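PDB 3F95: beta-glucosidase from Pseudoalteromonas sp., which probably acts, as a whole enzyme, as a beta-glucosidase (an exo-1,3/1,4-beta-glucanase), this chain being its extra C-terminal beta-sandwich domain. Local coordinates for residues K96-E99 with Q100-L104; R115-F119 with S120-Q124; V30-G34 with A35-S39. All coordinates share one frame; numbering follows the deposited sequence. Where two conformers were deposited one is given.

Contact 1: residues K96-E99 with Q100-L104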
loop_
_atom_site.group_PDB
_atom_site.type_symbol
_atom_site.label_atom_id
_atom_site.label_comp_id
_atom_site.label_asym_id
_atom_site.label_seq_id
_atom_site.Cartn_x
_atom_site.Cartn_y
_atom_site.Cartn_z
ATOM N N LYS A 96 12.783 0.795 -7.954
ATOM C CA LYS A 96 13.234 2.079 -8.477
ATOM C C LYS A 96 12.640 3.199 -7.659
ATOM O O LYS A 96 11.424 3.399 -7.676
ATOM C CB LYS A 96 12.906 2.244 -9.969
ATOM C CG LYS A 96 13.365 3.597 -10.533
ATOM C CD LYS A 96 13.078 3.754 -12.023
ATOM C CE LYS A 96 11.602 3.960 -12.293
ATOM N NZ LYS A 96 11.322 4.443 -13.678
ATOM N N ALA A 97 13.508 3.904 -6.917
ATOM C CA ALA A 97 13.087 5.031 -6.067
ATOM C C ALA A 97 12.507 6.170 -6.897
ATOM O O ALA A 97 12.858 6.344 -8.074
ATOM C CB ALA A 97 14.260 5.538 -5.160
ATOM N N PRO A 98 11.551 6.905 -6.319
ATOM C CA PRO A 98 10.889 7.954 -7.104
ATOM C C PRO A 98 11.804 9.142 -7.290
ATOM O O PRO A 98 12.293 9.703 -6.310
ATOM C CB PRO A 98 9.675 8.328 -6.266
ATOM C CG PRO A 98 9.974 7.838 -4.854
ATOM C CD PRO A 98 11.020 6.762 -4.954
ATOM N N GLU A 99 12.032 9.533 -8.533
ATOM C CA GLU A 99 12.902 10.690 -8.766
ATOM C C GLU A 99 12.318 12.005 -8.227
ATOM O O GLU A 99 13.061 12.853 -7.697
ATOM C CB GLU A 99 13.240 10.798 -10.236
ATOM C CG GLU A 99 14.476 11.609 -10.475
ATOM C CD GLU A 99 14.982 11.445 -11.876
ATOM O OE1 GLU A 99 14.933 10.293 -12.381
ATOM O OE2 GLU A 99 15.423 12.465 -12.462
ATOM N N GLN A 100 11.000 12.167 -8.335
ATOM C CA GLN A 100 10.332 13.377 -7.840
ATOM C C GLN A 100 9.411 13.140 -6.645
ATOM O O GLN A 100 8.527 13.945 -6.345
ATOM C CB GLN A 100 9.577 14.091 -8.975
ATOM C CG GLN A 100 10.520 14.624 -10.035
ATOM C CD GLN A 100 9.835 14.983 -11.346
ATOM O OE1 GLN A 100 8.643 14.713 -11.552
ATOM N NE2 GLN A 100 10.605 15.588 -12.260
ATOM N N GLY A 101 9.616 12.015 -5.987
ATOM C CA GLY A 101 9.009 11.751 -4.711
ATOM C C GLY A 101 7.741 10.925 -4.832
ATOM O O GLY A 101 7.205 10.725 -5.925
ATOM N N ALA A 102 7.257 10.487 -3.679
ATOM C CA ALA A 102 6.048 9.680 -3.567
ATOM C C ALA A 102 5.488 9.811 -2.162
ATOM O O ALA A 102 6.236 10.069 -1.222
ATOM C CB ALA A 102 6.358 8.210 -3.878
ATOM N N ASN A 103 4.174 9.618 -2.040
ATOM C CA ASN A 103 3.428 9.756 -0.796
ATOM C C ASN A 103 2.827 8.410 -0.469
ATOM O O ASN A 103 2.218 7.770 -1.336
ATOM C CB ASN A 103 2.291 10.766 -1.012
ATOM C CG ASN A 103 1.572 11.175 0.269
ATOM O OD1 ASN A 103 0.455 11.706 0.195
ATOM N ND2 ASN A 103 2.205 10.990 1.428
ATOM N N LEU A 104 3.023 7.963 0.767
ATOM C CA LEU A 104 2.335 6.779 1.284
ATOM C C LEU A 104 1.285 7.195 2.309
ATOM O O LEU A 104 1.626 7.686 3.386
ATOM C CB LEU A 104 3.351 5.797 1.916
ATOM C CG LEU A 104 2.768 4.674 2.778
ATOM C CD1 LEU A 104 1.827 3.764 1.929
ATOM C CD2 LEU A 104 3.905 3.853 3.439
#
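The puckered ring of Pro98 lies over one face of the flat Gly101 carbonyl group, meeting it with its CB-CG side. Pro98 CB stands almost directly above the carbonyl, 3.5 Å from both Gly101 C and Gly101 O, and Pro98 CG is poised over the same carbon at 3.8 Å from Gly101 C. Pro98 CG also meets a methyl, 3.8 Å from Ala102 CB, the one apolar side-chain pair across the turn. The carboxylate of Glu99, also flat, keeps clear of this cluster, because CG is anti to the backbone N (chi1 -159°) and the extended chain carries the acid outward. Gln100 likewise points away from the Pro98 ring and touches Gln159.

Glu99 and Gln100 have roughly the backbone angles of the two central residues of a type I beta turn, and the CA atoms of Pro98 and Gly101 come within 4.9 Å, yet no hydrogen bond spans the two segments. Gly101 has phi 97° and psi 170°, where a side chain would collide with the carbonyl oxygen of Gln100, so these backbone angles need glycine. The turn belongs to the loop that leaves strand 87-94 of one sheet and enters strand 102-108 of the other, so it is one of the crossings between the layers of the beta sandwich. Leu161 and Ser158 add to the packing around both Pro98 and Ala102, and Ser158 OG bonds to Gly101 O.

The chemistry is therefore divided: shape and van der Waals contact hold Pro98 against Gly101 and Ala102, the carbonyl oxygen over which the ring lies is satisfied from a neighbouring strand, and the acid of Glu99 stays at the surface.

Contact 2: residues R115-F119 with S120-Q124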
loop_
_atom_site.group_PDB
_atom_site.type_symbol
_atom_site.label_atom_id
_atom_site.label_comp_id
_atom_site.label_asym_id
_atom_site.label_seq_id
_atom_site.Cartn_x
_atom_site.Cartn_y
_atom_site.Cartn_z
ATOM N N ARG A 115 -2.267 8.212 8.566
ATOM C CA ARG A 115 -0.853 8.523 8.365
ATOM C C ARG A 115 -0.622 9.066 6.973
ATOM O O ARG A 115 -1.261 8.625 6.010
ATOM C CB ARG A 115 0.043 7.292 8.570
ATOM C CG ARG A 115 -0.010 6.660 9.959
ATOM C CD ARG A 115 0.654 7.527 11.064
ATOM N NE ARG A 115 2.006 7.955 10.725
ATOM C CZ ARG A 115 3.109 7.207 10.802
ATOM N NH1 ARG A 115 3.083 5.936 11.221
ATOM N NH2 ARG A 115 4.255 7.755 10.454
ATOM N N ASP A 116 0.302 10.025 6.881
ATOM C CA ASP A 116 0.711 10.611 5.622
ATOM C C ASP A 116 2.245 10.653 5.622
ATOM O O ASP A 116 2.848 11.469 6.337
ATOM C CB ASP A 116 0.099 12.010 5.496
ATOM C CG ASP A 116 0.215 12.586 4.091
ATOM O OD1 ASP A 116 -0.747 13.269 3.647
ATOM O OD2 ASP A 116 1.250 12.379 3.427
ATOM N N ILE A 117 2.880 9.753 4.869
ATOM C CA ILE A 117 4.326 9.539 5.006
ATOM C C ILE A 117 4.987 9.804 3.668
ATOM O O ILE A 117 4.657 9.135 2.701
ATOM C CB ILE A 117 4.630 8.057 5.444
ATOM C CG1 ILE A 117 4.013 7.768 6.822
ATOM C CG2 ILE A 117 6.164 7.732 5.346
ATOM C CD1 ILE A 117 3.910 6.288 7.173
ATOM N N ASP A 118 5.942 10.745 3.605
ATOM C CA ASP A 118 6.724 10.913 2.374
ATOM C C ASP A 118 7.709 9.749 2.192
ATOM O O ASP A 118 8.310 9.249 3.182
ATOM C CB ASP A 118 7.513 12.221 2.386
ATOM C CG ASP A 118 6.627 13.429 2.558
ATOM O OD1 ASP A 118 5.571 13.509 1.876
ATOM O OD2 ASP A 118 7.002 14.287 3.377
ATOM N N PHE A 119 7.905 9.322 0.952
ATOM C CA PHE A 119 8.897 8.260 0.721
ATOM C C PHE A 119 10.292 8.639 1.218
ATOM O O PHE A 119 11.053 7.764 1.632
ATOM C CB PHE A 119 8.929 7.797 -0.743
ATOM C CG PHE A 119 7.933 6.678 -1.038
ATOM C CD1 PHE A 119 6.585 6.806 -0.695
ATOM C CD2 PHE A 119 8.349 5.497 -1.633
ATOM C CE1 PHE A 119 5.663 5.754 -0.956
ATOM C CE2 PHE A 119 7.427 4.451 -1.903
ATOM C CZ PHE A 119 6.092 4.594 -1.549
ATOM N N SER A 120 10.617 9.927 1.188
ATOM C CA SER A 120 11.939 10.386 1.663
ATOM C C SER A 120 12.200 9.973 3.114
ATOM O O SER A 120 13.350 9.774 3.502
ATOM C CB SER A 120 12.058 11.908 1.511
ATOM O OG SER A 120 11.049 12.560 2.252
ATOM N N SER A 121 11.141 9.863 3.907
ATOM C CA SER A 121 11.252 9.528 5.332
ATOM C C SER A 121 11.785 8.124 5.607
ATOM O O SER A 121 12.270 7.874 6.706
ATOM C CB SER A 121 9.924 9.713 6.059
ATOM O OG SER A 121 9.006 8.677 5.730
ATOM N N PHE A 122 11.630 7.207 4.647
ATOM C CA PHE A 122 12.173 5.848 4.806
ATOM C C PHE A 122 12.953 5.351 3.597
ATOM O O PHE A 122 13.171 4.144 3.456
ATOM C CB PHE A 122 11.082 4.830 5.245
ATOM C CG PHE A 122 9.955 4.619 4.218
ATOM C CD1 PHE A 122 9.819 3.394 3.570
ATOM C CD2 PHE A 122 9.037 5.639 3.940
ATOM C CE1 PHE A 122 8.766 3.167 2.636
ATOM C CE2 PHE A 122 8.005 5.443 2.999
ATOM C CZ PHE A 122 7.871 4.200 2.361
ATOM N N SER A 123 13.386 6.270 2.742
ATOM C CA SER A 123 14.031 5.875 1.478
ATOM C C SER A 123 15.362 5.152 1.718
ATOM O O SER A 123 15.682 4.198 1.018
ATOM C CB SER A 123 14.226 7.066 0.536
ATOM O OG SER A 123 15.015 8.056 1.177
ATOM N N GLN A 124 16.119 5.585 2.733
ATOM C CA GLN A 124 17.429 4.985 2.955
ATOM C C GLN A 124 17.286 3.541 3.378
ATOM O O GLN A 124 17.976 2.688 2.860
ATOM C CB GLN A 124 18.285 5.807 3.916
ATOM C CG GLN A 124 18.875 7.054 3.266
ATOM C CD GLN A 124 20.075 6.761 2.361
ATOM O OE1 GLN A 124 19.936 6.203 1.260
ATOM N NE2 GLN A 124 21.272 7.147 2.827
#
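Asp118 O is gripped twice by Ser121, through the hydroxyl and through the backbone amide. The pair closes the first of two overlapping type I beta turns that lead from strand 113-118 toward helix 123-126 in this beta-sandwich, galactose-binding-like domain. Ser121 OG donates at 2.7 Å to Asp118 O, arriving nearly along the C=O axis at a C=O...O angle of 161°. Ser121 N reaches the same Asp118 O at 3.0 Å from above the carbonyl plane, 54° out of it. The hydroxyl gets there because its first torsion sets OG between the backbone N and the carbonyl carbon of Ser121. The second turn is closed by Phe122 N, 3.1 Å from Phe119 O.

Both aromatic rings point the same way from these turns, into the protein. Phe122 CZ stands 4.0 Å above the plane of the Phe119 ring, over its centre, but the planes are inclined at 47°, so the pair is oblique. Ile117 crosses Phe122 at about a right angle, its CG2 3.8 Å from Phe122 CE2. Both rings are buried: Phe122 reaches Leu104 of the same sheet as strand 113-118 and Leu134 of the facing sheet, while Phe119 packs on Ala102 and Leu104. Were Phe122 cut back to an alanine, the face of the Phe119 ring would probably lose its cover and Ile117 CG2 its aromatic neighbour. Ser121 OG lies in the plane of the Phe122 ring, at its edge. Near that plane too, also at the edge, is Asp118 O, which accepts both Ser121 bonds and lies 3.8 Å from Phe122 CD2.

Contact 3: residues V30-G34 with A35-S39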
loop_
_atom_site.group_PDB
_atom_site.type_symbol
_atom_site.label_atom_id
_atom_site.label_comp_id
_atom_site.label_asym_id
_atom_site.label_seq_id
_atom_site.Cartn_x
_atom_site.Cartn_y
_atom_site.Cartn_z
ATOM N N VAL A 30 -9.502 2.243 -12.464
ATOM C CA VAL A 30 -9.604 0.788 -12.582
ATOM C C VAL A 30 -9.607 0.085 -11.217
ATOM O O VAL A 30 -8.698 0.294 -10.405
ATOM C CB VAL A 30 -8.477 0.195 -13.475
ATOM C CG1 VAL A 30 -8.495 -1.348 -13.468
ATOM C CG2 VAL A 30 -8.575 0.734 -14.921
ATOM N N LEU A 31 -10.627 -0.726 -10.974
ATOM C CA LEU A 31 -10.669 -1.571 -9.777
ATOM C C LEU A 31 -10.222 -2.982 -10.144
ATOM O O LEU A 31 -10.892 -3.657 -10.917
ATOM C CB LEU A 31 -12.083 -1.570 -9.183
ATOM C CG LEU A 31 -12.473 -0.473 -8.186
ATOM C CD1 LEU A 31 -11.899 0.882 -8.457
ATOM C CD2 LEU A 31 -13.992 -0.427 -7.950
ATOM N N ALA A 32 -9.088 -3.422 -9.596
ATOM C CA ALA A 32 -8.433 -4.663 -10.054
ATOM C C ALA A 32 -8.428 -5.716 -8.959
ATOM O O ALA A 32 -8.084 -5.414 -7.799
ATOM C CB ALA A 32 -7.011 -4.352 -10.496
ATOM N N SER A 33 -8.843 -6.926 -9.308
ATOM C CA SER A 33 -8.965 -8.006 -8.326
ATOM C C SER A 33 -8.163 -9.264 -8.692
ATOM O O SER A 33 -8.296 -10.300 -8.022
ATOM C CB SER A 33 -10.437 -8.339 -8.119
ATOM O OG SER A 33 -10.942 -8.964 -9.288
ATOM N N GLY A 34 -7.298 -9.161 -9.707
ATOM C CA GLY A 34 -6.521 -10.291 -10.169
ATOM C C GLY A 34 -5.018 -10.102 -10.156
ATOM O O GLY A 34 -4.480 -9.374 -9.324
ATOM N N ALA A 35 -4.343 -10.767 -11.082
ATOM C CA ALA A 35 -2.862 -10.835 -11.089
ATOM C C ALA A 35 -2.195 -9.591 -11.724
ATOM O O ALA A 35 -1.073 -9.197 -11.373
ATOM C CB ALA A 35 -2.452 -12.076 -11.819
ATOM N N SER A 36 -2.892 -8.980 -12.671
ATOM C CA SER A 36 -2.331 -7.831 -13.402
ATOM C C SER A 36 -3.467 -6.867 -13.752
ATOM O O SER A 36 -4.624 -7.266 -13.842
ATOM C CB SER A 36 -1.603 -8.280 -14.686
ATOM O OG SER A 36 -2.499 -8.926 -15.580
ATOM N N ALA A 37 -3.102 -5.617 -13.990
ATOM C CA ALA A 37 -4.046 -4.574 -14.337
ATOM C C ALA A 37 -3.278 -3.416 -14.947
ATOM O O ALA A 37 -2.072 -3.325 -14.786
ATOM C CB ALA A 37 -4.825 -4.102 -13.092
ATOM N N THR A 38 -3.999 -2.534 -15.645
ATOM C CA THR A 38 -3.452 -1.259 -16.104
ATOM C C THR A 38 -4.405 -0.169 -15.650
ATOM O O THR A 38 -5.616 -0.427 -15.465
ATOM C CB THR A 38 -3.357 -1.175 -17.660
ATOM O OG1 THR A 38 -4.676 -1.075 -18.201
ATOM C CG2 THR A 38 -2.706 -2.424 -18.228
ATOM N N SER A 39 -3.882 1.039 -15.514
ATOM C CA SER A 39 -4.707 2.201 -15.220
ATOM C C SER A 39 -5.527 2.570 -16.471
ATOM O O SER A 39 -5.366 1.934 -17.525
ATOM C CB SER A 39 -3.851 3.369 -14.759
ATOM O OG SER A 39 -2.925 3.784 -15.746
HETATM O O HOH W 1 -6.809 -7.472 -12.056
#
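Val30 spreads its two methyls over the backbone of the returning chain, with Thr38 O as the common target. With CG1 anti to the backbone N (chi1 174°) and CG2 beside it, both branches straddle this oxygen: Val30 CG2 lies 3.2 Å from Thr38 O, and Val30 CG1 is 3.6 Å from the same atom. Further along, two methyls meet head on. Ala32 CB and Ala37 CB are only 3.4 Å apart, tighter than usual van der Waals contact, and Met47 packs against both. Thr38 turns its own side chain away from Val30; at chi1 71° its OG1 swings round to donate to Ser39 O at 3.2 Å. Ser39 also faces away, its OG bonding to Asp24 OD2 and Leu45 N.

The two backbones run almost antiparallel, 171° apart end to end, but no direct hydrogen bond joins them. A water does part of that work near the bend, accepting from Gly34 N at 2.9 Å and donating to Ser36 O at 2.8 Å. Arg59 NE holds Gly34 O at the bend itself.

Each limb finds its strand partner elsewhere: Val30 and Ala32 pair through their backbones with Leu22 and Trp20 of strand 18-24, whereas Ala37 pairs with Met47 of strand 45-50. The limbs therefore belong to different sheets and face each other through side chains, which is the mark of a beta arch, a link between the two layers of a beta sandwich, and not of a beta hairpin.

In the fold
Along the chain contact 3 comes first, then contact 1, then contact 2, all within the one galactose-binding-like domain. Contacts 1 and 2 are neighbours, with centres 9 Å apart: strands 102-108 and 113-118 pair antiparallel in one sheet, and Asn103 ND2 probably bonds to Asp116 OD2 at 2.6 Å. Contact 3 touches neither; its centre is about 21 Å from that of contact 1 and about 25 Å from that of contact 2, which lies on the opposite side of the chain's centre. All three reach the same antiparallel sheet, and contacts 1 and 3 each cross from one sheet to the other, so the two layers are joined at well-separated places.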